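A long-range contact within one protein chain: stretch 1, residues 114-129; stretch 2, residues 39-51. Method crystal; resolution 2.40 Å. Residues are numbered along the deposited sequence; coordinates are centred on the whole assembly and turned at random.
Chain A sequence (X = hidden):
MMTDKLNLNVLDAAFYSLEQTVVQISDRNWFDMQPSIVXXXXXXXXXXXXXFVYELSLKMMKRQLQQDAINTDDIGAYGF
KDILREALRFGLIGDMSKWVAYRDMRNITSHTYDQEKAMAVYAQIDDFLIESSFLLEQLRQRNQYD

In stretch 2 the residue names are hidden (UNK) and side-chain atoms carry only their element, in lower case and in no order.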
# COMPACT_ATOMS: atom_id res chain seq x y z
N ASP A 114 -7.52 -0.74 -10.04
CA ASP A 114 -7.94 -0.63 -11.39
C ASP A 114 -6.62 -0.80 -12.18
O ASP A 114 -5.69 0.05 -12.07
CB ASP A 114 -8.54 0.77 -11.64
CG ASP A 114 -9.11 0.91 -13.07
OD1 ASP A 114 -9.56 -0.09 -13.71
OD2 ASP A 114 -9.14 2.03 -13.55
N GLN A 115 -6.52 -1.88 -12.95
CA GLN A 115 -5.31 -2.22 -13.72
C GLN A 115 -4.64 -1.14 -14.57
O GLN A 115 -3.41 -1.09 -14.67
CB GLN A 115 -5.60 -3.44 -14.56
CG GLN A 115 -5.52 -4.67 -13.70
CD GLN A 115 -4.16 -4.74 -12.99
OE1 GLN A 115 -3.10 -4.92 -13.64
NE2 GLN A 115 -4.18 -4.56 -11.65
N GLU A 116 -5.45 -0.26 -15.15
CA GLU A 116 -4.96 0.83 -15.97
C GLU A 116 -4.33 1.91 -15.12
O GLU A 116 -3.33 2.49 -15.50
CB GLU A 116 -6.11 1.47 -16.79
CG GLU A 116 -6.63 0.59 -17.92
CD GLU A 116 -5.49 0.01 -18.74
OE1 GLU A 116 -4.68 0.79 -19.32
OE2 GLU A 116 -5.40 -1.23 -18.78
N LYS A 117 -4.95 2.21 -13.99
CA LYS A 117 -4.39 3.23 -13.13
C LYS A 117 -3.09 2.69 -12.58
O LYS A 117 -2.10 3.40 -12.52
CB LYS A 117 -5.36 3.59 -12.03
CG LYS A 117 -6.37 4.66 -12.46
CD LYS A 117 -7.38 4.95 -11.27
CE LYS A 117 -8.63 5.73 -11.72
NZ LYS A 117 -9.55 5.97 -10.55
N ALA A 118 -3.07 1.37 -12.33
CA ALA A 118 -1.88 0.72 -11.87
C ALA A 118 -0.72 0.72 -12.86
O ALA A 118 0.47 0.76 -12.45
CB ALA A 118 -2.20 -0.76 -11.44
N MSE A 119 -1.04 0.60 -14.16
CA MSE A 119 0.02 0.59 -15.22
C MSE A 119 0.58 2.02 -15.30
O MSE A 119 1.78 2.26 -15.48
CB MSE A 119 -0.59 0.27 -16.62
CG MSE A 119 -1.10 -1.20 -16.82
SE MSE A 119 0.18 -2.53 -16.34
CE MSE A 119 1.81 -2.04 -17.23
N ALA A 120 -0.33 2.98 -15.20
CA ALA A 120 0.06 4.38 -15.32
C ALA A 120 1.04 4.74 -14.17
O ALA A 120 2.05 5.42 -14.39
CB ALA A 120 -1.18 5.25 -15.30
N VAL A 121 0.77 4.25 -12.96
CA VAL A 121 1.65 4.58 -11.87
C VAL A 121 2.96 3.81 -12.03
O VAL A 121 4.05 4.32 -11.74
CB VAL A 121 0.95 4.27 -10.51
CG1 VAL A 121 1.97 4.24 -9.34
CG2 VAL A 121 -0.11 5.32 -10.27
N TYR A 122 2.88 2.60 -12.55
CA TYR A 122 4.11 1.82 -12.62
C TYR A 122 5.07 2.41 -13.64
O TYR A 122 6.27 2.45 -13.45
CB TYR A 122 3.76 0.38 -12.94
CG TYR A 122 4.98 -0.53 -13.10
CD1 TYR A 122 5.57 -1.12 -11.98
CD2 TYR A 122 5.59 -0.70 -14.34
CE1 TYR A 122 6.80 -1.86 -12.09
CE2 TYR A 122 6.82 -1.46 -14.50
CZ TYR A 122 7.41 -2.03 -13.34
OH TYR A 122 8.57 -2.81 -13.41
N ALA A 123 4.52 2.89 -14.73
CA ALA A 123 5.31 3.50 -15.77
C ALA A 123 6.16 4.69 -15.23
O ALA A 123 7.14 5.11 -15.82
CB ALA A 123 4.34 4.01 -16.87
N GLN A 124 5.71 5.30 -14.15
CA GLN A 124 6.40 6.45 -13.60
C GLN A 124 7.52 6.03 -12.67
O GLN A 124 8.30 6.87 -12.25
CB GLN A 124 5.37 7.38 -12.85
CG GLN A 124 4.17 7.89 -13.65
CD GLN A 124 3.11 8.69 -12.82
OE1 GLN A 124 3.44 9.38 -11.85
NE2 GLN A 124 1.83 8.62 -13.24
N ILE A 125 7.66 4.72 -12.39
CA ILE A 125 8.67 4.26 -11.44
C ILE A 125 10.13 4.45 -11.78
O ILE A 125 10.92 4.74 -10.87
CB ILE A 125 8.37 2.83 -10.99
CG1 ILE A 125 7.10 2.89 -10.16
CG2 ILE A 125 9.52 2.17 -10.21
CD1 ILE A 125 6.56 1.53 -9.84
N ASP A 126 10.49 4.28 -13.06
CA ASP A 126 11.84 4.50 -13.59
C ASP A 126 12.37 5.91 -13.19
O ASP A 126 13.50 6.02 -12.73
CB ASP A 126 11.80 4.49 -15.10
CG ASP A 126 11.37 3.16 -15.65
OD1 ASP A 126 12.04 2.16 -15.33
OD2 ASP A 126 10.36 3.12 -16.40
N ASP A 127 11.56 6.96 -13.41
CA ASP A 127 11.97 8.31 -13.08
C ASP A 127 12.09 8.39 -11.57
O ASP A 127 13.03 8.94 -11.03
CB ASP A 127 10.96 9.36 -13.57
CG ASP A 127 11.17 10.77 -12.90
OD1 ASP A 127 10.16 11.48 -12.52
OD2 ASP A 127 12.36 11.17 -12.77
N PHE A 128 11.12 7.80 -10.88
CA PHE A 128 11.18 7.84 -9.44
C PHE A 128 12.51 7.26 -9.04
O PHE A 128 13.20 7.80 -8.20
CB PHE A 128 10.06 7.03 -8.76
CG PHE A 128 10.14 7.09 -7.26
CD1 PHE A 128 9.77 8.26 -6.59
CD2 PHE A 128 10.59 6.02 -6.52
CE1 PHE A 128 9.84 8.35 -5.18
CE2 PHE A 128 10.67 6.08 -5.12
CZ PHE A 128 10.28 7.25 -4.45
N LEU A 129 12.90 6.16 -9.65
CA LEU A 129 14.18 5.65 -9.24
C LEU A 129 15.33 6.63 -9.42
O LEU A 129 16.18 6.71 -8.56
CB LEU A 129 14.45 4.34 -9.91
CG LEU A 129 13.58 3.23 -9.29
CD1 LEU A 129 13.76 2.11 -10.24
CD2 LEU A 129 13.94 2.77 -7.79
N UNK A 39 1.72 -11.70 -13.07
CA UNK A 39 2.11 -10.45 -13.67
C UNK A 39 1.57 -9.27 -12.91
O UNK A 39 2.31 -8.36 -12.65
c UNK A 39 1.99 -11.01 -17.54
o UNK A 39 0.79 -11.12 -17.83
c UNK A 39 2.43 -11.18 -16.09
n UNK A 39 2.91 -10.71 -18.42
c UNK A 39 1.66 -10.31 -15.12
N UNK A 40 0.29 -9.25 -12.54
CA UNK A 40 -0.21 -8.05 -11.88
C UNK A 40 0.03 -7.97 -10.38
O UNK A 40 -0.02 -6.87 -9.79
c UNK A 40 -2.60 -8.70 -11.38
o UNK A 40 -3.55 -8.13 -10.82
o UNK A 40 -2.40 -9.94 -11.31
c UNK A 40 -1.67 -7.83 -12.20
N UNK A 41 0.27 -9.12 -9.76
CA UNK A 41 0.53 -9.07 -8.34
C UNK A 41 1.89 -8.38 -8.23
O UNK A 41 2.11 -7.59 -7.34
o UNK A 41 -0.75 -10.94 -7.62
c UNK A 41 1.32 -10.40 -6.28
c UNK A 41 0.60 -10.44 -7.75
N UNK A 42 2.75 -8.67 -9.20
CA UNK A 42 4.09 -8.11 -9.26
C UNK A 42 4.09 -6.62 -9.49
O UNK A 42 4.97 -5.92 -8.98
c UNK A 42 6.26 -10.66 -11.19
c UNK A 42 4.90 -8.75 -10.36
c UNK A 42 6.58 -9.72 -8.80
c UNK A 42 5.59 -10.04 -9.96
N UNK A 43 3.15 -6.15 -10.28
CA UNK A 43 3.04 -4.71 -10.51
C UNK A 43 2.43 -4.12 -9.27
O UNK A 43 2.81 -3.03 -8.86
c UNK A 43 2.13 -4.42 -11.75
c UNK A 43 2.96 -4.63 -13.03
c UNK A 43 1.62 -2.97 -11.74
c UNK A 43 2.18 -4.20 -14.25
N UNK A 44 1.44 -4.80 -8.68
CA UNK A 44 0.82 -4.37 -7.41
C UNK A 44 1.98 -4.20 -6.38
O UNK A 44 2.10 -3.18 -5.74
c UNK A 44 -0.10 -5.43 -6.89
N UNK A 45 2.85 -5.20 -6.30
CA UNK A 45 3.96 -5.20 -5.35
C UNK A 45 5.00 -4.12 -5.56
O UNK A 45 5.47 -3.56 -4.58
N UNK A 46 5.35 -3.87 -6.82
CA UNK A 46 6.31 -2.82 -7.20
C UNK A 46 5.70 -1.47 -6.78
O UNK A 46 6.41 -0.62 -6.35
c UNK A 46 6.57 -2.82 -8.70
N UNK A 47 4.37 -1.33 -6.88
CA UNK A 47 3.72 -0.09 -6.52
C UNK A 47 3.78 0.12 -4.97
O UNK A 47 4.01 1.23 -4.43
c UNK A 47 1.50 1.26 -6.59
c UNK A 47 2.26 -0.06 -7.05
c UNK A 47 0.87 0.52 -9.24
c UNK A 47 2.29 0.17 -8.57
N UNK A 48 3.63 -0.97 -4.27
CA UNK A 48 3.69 -0.98 -2.82
C UNK A 48 5.08 -0.58 -2.38
O UNK A 48 5.26 0.09 -1.37
n UNK A 48 2.04 -2.86 1.01
o UNK A 48 1.33 -1.49 -0.66
c UNK A 48 2.20 -2.23 -0.15
c UNK A 48 3.42 -2.41 -2.31
c UNK A 48 3.52 -2.45 -0.80
N UNK A 49 6.07 -1.07 -3.14
CA UNK A 49 7.41 -0.82 -2.84
C UNK A 49 7.72 0.62 -3.17
O UNK A 49 8.50 1.21 -2.49
c UNK A 49 9.41 -5.35 -2.87
c UNK A 49 8.35 -3.11 -2.89
c UNK A 49 9.19 -4.11 -3.67
c UNK A 49 8.31 -1.78 -3.59
n UNK A 49 10.64 -6.10 -3.45
N UNK A 50 7.10 1.17 -4.21
CA UNK A 50 7.32 2.57 -4.54
C UNK A 50 6.85 3.49 -3.36
O UNK A 50 7.49 4.46 -2.99
c UNK A 50 4.55 6.14 -5.53
c UNK A 50 7.18 5.31 -6.15
c UNK A 50 6.59 2.92 -5.83
c UNK A 50 4.92 4.75 -5.63
c UNK A 50 5.52 7.08 -5.74
c UNK A 50 6.84 6.68 -6.05
c UNK A 50 6.21 4.35 -5.92
N UNK A 51 5.74 3.10 -2.76
CA UNK A 51 5.18 3.82 -1.66
C UNK A 51 6.19 3.76 -0.49
O UNK A 51 6.39 4.78 0.17
c UNK A 51 1.51 2.49 -1.91
o UNK A 51 1.39 2.24 -0.71
c UNK A 51 3.82 3.21 -1.26
c UNK A 51 2.75 3.27 -2.36
o UNK A 51 0.67 2.12 -2.74

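Position 39 carries three carbons in a row, the third bearing one oxygen and one nitrogen, and lies beyond reach of stretch 1: a primary amide, so glutamine, Q39. Its amide nitrogen is hydrogen-bonded elsewhere in the structure, as suits a polar, partly exposed place.

Position 40 has two carbons, the second with two oxygens, a short carboxylate. Its CB points toward stretch 1 and lies 3.5 Å from OE1 of Q115, a contact without a hydrogen bond. This is aspartate, D40; a charged group suits this partly exposed place, where OD2 is bonded elsewhere.

At position 41 one carbon bears an oxygen and a second carbon, facing away from stretch 1. This is threonine, T41, its hydroxyl hydrogen-bonded to a residue adjoining one of the stretches.

Position 42 shows four carbons forked at the second, none touching stretch 1, hence leucine, L42. It is buried, so its apolar surface is covered by other parts of the protein.

Position 43 also has four carbons, but the fork is at the first and one arm is two carbons long. The end of that arm lies against SE of M119, a selenomethionine, and the short arm near CB of Y122: isoleucine, I43. Although CB points sideways, CD1 of I43 comes 3.3 Å from SE of M119 and CG2 of I43 lies 4.2 Å from CB of Y122, while CG1 sits over one face of the tyrosine ring. A branched apolar chain suits this crowded surface.

Position 44 has a single carbon, directed away: alanine, A44, a small apolar residue in a buried place. Position 45 has no side-chain atoms and is glycine, G45, part of the helix and buried in the structure, with nothing of stretch 1 near the place a CB would occupy.

Position 46 again has one carbon, now directed toward stretch 1 and meeting the edge of the tyrosine ring, 3.5 Å from CE1 of Y122 to CB: alanine, A46. The small methyl fits a narrow space.

Position 47 repeats the four carbons forked at the first, the longer arm ending against A118 and V121: isoleucine, I47. The CA-to-CB bond points sideways, but the two-carbon arm carries CD1 of I47 to 3.2 Å from the backbone O of A118, 4.0 Å from CB of A118 and 3.9 Å from CG1 of V121.

Position 48 has three carbons, the third with an oxygen and a nitrogen, out of reach of stretch 1: glutamine, Q48, the same amide pattern as Q39, its polar end free of this apolar surface. Position 49 has four carbons in a row ending in nitrogen: lysine, K49, whose end leads away to a hydrogen bond elsewhere.

Position 50 has one carbon and a ring of six, all carbon. Its CB is 4.2 Å from CD1 of I125, and the ring edge meets the face of F128: phenylalanine, F50. CE2 of F50 is 3.4 Å from CD1 of F128, with the planes at 82°; a flat apolar ring suits this edge-to-face packing.

Position 51 has three carbons, the last with two oxygens, pointing away: glutamate, E51, bonded elsewhere.

The contact is mainly apolar, with no hydrogen bonds across it. Positions 43, 46, 47 and 50 form one helical stripe, packed against A118, V121, Y122, I125 and F128. Helix 115-123 crosses helix 39-51 at 52°, and helix 125-129, with I125 and F128, at 31°.

Stretch 2 (39-51) QDTLIAGAIQKFE
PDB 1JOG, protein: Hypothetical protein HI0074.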